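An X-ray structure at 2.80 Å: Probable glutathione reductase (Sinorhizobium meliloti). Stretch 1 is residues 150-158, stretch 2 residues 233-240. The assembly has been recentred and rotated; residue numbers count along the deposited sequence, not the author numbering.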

# COMPACT_ATOMS: atom_id res chain seq x y z
N ALA A 150 29.52 29.77 6.01
CA ALA A 150 29.59 30.47 7.28
C ALA A 150 30.03 29.57 8.44
O ALA A 150 30.65 30.06 9.40
CB ALA A 150 28.26 31.15 7.58
N LEU A 151 29.71 28.28 8.38
CA LEU A 151 30.13 27.35 9.43
C LEU A 151 31.62 27.00 9.34
O LEU A 151 32.07 26.47 8.32
CB LEU A 151 29.30 26.07 9.41
CG LEU A 151 29.79 24.95 10.33
CD1 LEU A 151 29.32 25.18 11.76
CD2 LEU A 151 29.35 23.58 9.83
N PRO A 152 32.39 27.27 10.42
CA PRO A 152 33.79 26.83 10.46
C PRO A 152 33.89 25.32 10.26
O PRO A 152 33.09 24.57 10.82
CB PRO A 152 34.24 27.20 11.88
CG PRO A 152 33.34 28.32 12.27
CD PRO A 152 32.01 27.99 11.65
N GLY A 153 34.84 24.88 9.44
CA GLY A 153 35.05 23.46 9.22
C GLY A 153 33.95 22.74 8.46
O GLY A 153 33.81 21.53 8.57
N HIS A 154 33.17 23.49 7.68
CA HIS A 154 32.11 22.92 6.84
C HIS A 154 32.67 22.01 5.79
O HIS A 154 32.00 21.06 5.37
CB HIS A 154 31.29 24.02 6.18
CG HIS A 154 32.08 24.93 5.27
ND1 HIS A 154 32.63 26.08 5.69
CD2 HIS A 154 32.41 24.80 3.92
CE1 HIS A 154 33.29 26.67 4.67
NE2 HIS A 154 33.15 25.88 3.58
N GLU A 155 33.89 22.29 5.35
CA GLU A 155 34.56 21.49 4.33
C GLU A 155 34.86 20.07 4.84
O GLU A 155 35.35 19.22 4.10
CB GLU A 155 35.82 22.22 3.80
CG GLU A 155 37.03 22.28 4.75
CD GLU A 155 36.90 23.29 5.90
OE1 GLU A 155 36.27 24.37 5.74
OE2 GLU A 155 37.46 22.99 6.98
N LEU A 156 34.55 19.81 6.10
CA LEU A 156 34.75 18.48 6.69
C LEU A 156 33.46 17.64 6.68
O LEU A 156 33.48 16.44 6.99
CB LEU A 156 35.32 18.63 8.10
CG LEU A 156 36.52 19.59 8.25
CD1 LEU A 156 36.80 19.89 9.70
CD2 LEU A 156 37.76 19.06 7.56
N CYS A 157 32.35 18.27 6.30
CA CYS A 157 31.05 17.64 6.36
C CYS A 157 30.65 17.01 5.04
O CYS A 157 31.34 17.18 4.04
CB CYS A 157 30.01 18.67 6.76
SG CYS A 157 30.28 19.28 8.43
N ILE A 158 29.54 16.28 5.04
CA ILE A 158 29.07 15.67 3.80
C ILE A 158 27.67 16.14 3.41
O ILE A 158 26.92 16.67 4.23
CB ILE A 158 29.13 14.13 3.83
CG1 ILE A 158 28.37 13.55 5.03
CG2 ILE A 158 30.58 13.66 3.83
CD1 ILE A 158 28.08 12.07 4.90
N ILE A 233 21.92 23.85 17.31
CA ILE A 233 22.67 24.22 16.11
C ILE A 233 24.11 23.74 16.27
O ILE A 233 24.59 23.60 17.41
CB ILE A 233 22.59 25.76 15.92
CG1 ILE A 233 22.60 26.15 14.44
CG2 ILE A 233 23.65 26.51 16.73
CD1 ILE A 233 21.95 27.50 14.16
N ILE A 234 24.81 23.49 15.17
CA ILE A 234 26.26 23.24 15.23
C ILE A 234 27.07 24.56 15.18
O ILE A 234 26.97 25.30 14.20
CB ILE A 234 26.73 22.26 14.13
CG1 ILE A 234 26.18 20.87 14.40
CG2 ILE A 234 28.25 22.19 14.06
CD1 ILE A 234 26.36 19.90 13.25
N GLN A 235 27.83 24.84 16.25
CA GLN A 235 28.71 26.03 16.34
C GLN A 235 29.84 25.95 15.30
O GLN A 235 30.10 26.91 14.57
CB GLN A 235 29.35 26.21 17.74
CG GLN A 235 28.47 26.00 18.96
CD GLN A 235 27.71 27.25 19.40
OE1 GLN A 235 27.05 27.90 18.59
NE2 GLN A 235 27.79 27.57 20.68
N SER A 236 30.51 24.79 15.26
CA SER A 236 31.64 24.52 14.36
C SER A 236 31.99 23.04 14.31
O SER A 236 31.74 22.29 15.26
CB SER A 236 32.87 25.30 14.81
OG SER A 236 33.31 24.80 16.06
N VAL A 237 32.60 22.63 13.20
CA VAL A 237 33.11 21.28 13.06
C VAL A 237 34.62 21.34 12.95
O VAL A 237 35.17 22.24 12.30
CB VAL A 237 32.54 20.56 11.82
CG1 VAL A 237 32.99 19.11 11.77
CG2 VAL A 237 31.02 20.61 11.80
N SER A 238 35.28 20.39 13.60
CA SER A 238 36.71 20.17 13.42
C SER A 238 37.07 18.67 13.42
O SER A 238 36.31 17.83 13.94
CB SER A 238 37.51 20.91 14.49
OG SER A 238 37.59 20.10 15.64
N ALA A 239 38.22 18.35 12.84
CA ALA A 239 38.77 16.99 12.79
C ALA A 239 39.70 16.69 13.98
O ALA A 239 40.52 17.54 14.36
CB ALA A 239 39.51 16.77 11.48
N ASP A 240 39.58 15.49 14.54
CA ASP A 240 40.44 15.04 15.63
C ASP A 240 41.67 14.30 15.08
O ASP A 240 41.90 14.27 13.87
CB ASP A 240 39.67 14.18 16.64
CG ASP A 240 39.38 12.76 16.15
OD1 ASP A 240 39.73 12.42 14.99
OD2 ASP A 240 38.79 11.98 16.93

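A tight turn and the short 3-10 segment after it lie against the strand 234-239, held by one backbone hydrogen bond and a small apolar cluster centred on Val237. The backbones come closest at Pro152 and Gly153, whose CA atoms lie 5.0 Å from Ser236 CA and 4.8 Å from Val237 CA, respectively. Here Val237 N donates to Pro152 O at 3.1 Å, with an almost straight N-H...O angle of 176°. One residue on, Gly153 CA approaches Val237 O at 3.3 Å in a CA-H...O contact, so both polar backbone atoms of Val237 face the turn. Glycine suits this position twice over: its phi of 69° belongs to the type II turn from Leu151 to His154, and a CB placed here would lie 1.8 Å from Val237 O, a clash. The turn is closed by His154 N donating to Leu151 O (3.2 Å), an acceptor that also takes a hydrogen bond from His154 ND1 (2.7 Å); the imidazole thus braces the turn, while the CA-to-CB bond of His154 points away from the strand. Around this centre the side chains pack by van der Waals contact, with methyl groups against both apolar side chains and the strand backbone. Leu151 starts sideways, but its end reaches the strand: CD1 sits 3.4 Å from Ile234 O and from Gln235 O, 3.9 Å from Ile234 CG2 and 3.5 Å from Ser236 CA, and CD2 lies 3.9 Å from Val237 CG2. Val237 CG2 also meets Cys157 SG at 3.7 Å, a van der Waals contact with polarizable sulfur. Val237 CG1 faces Leu156 more loosely, 4.4 Å from its CB. The CA-to-CB bond of Leu156 points toward the strand, and CD1 lies over its backbone, 3.7 Å from Ser238 CA. Pro152 CB packs against Ser236 CB at 3.8 Å, a carbon-to-carbon contact. Buried Val237 gives up the most surface, 87 Å² of the 359 Å² covered in all.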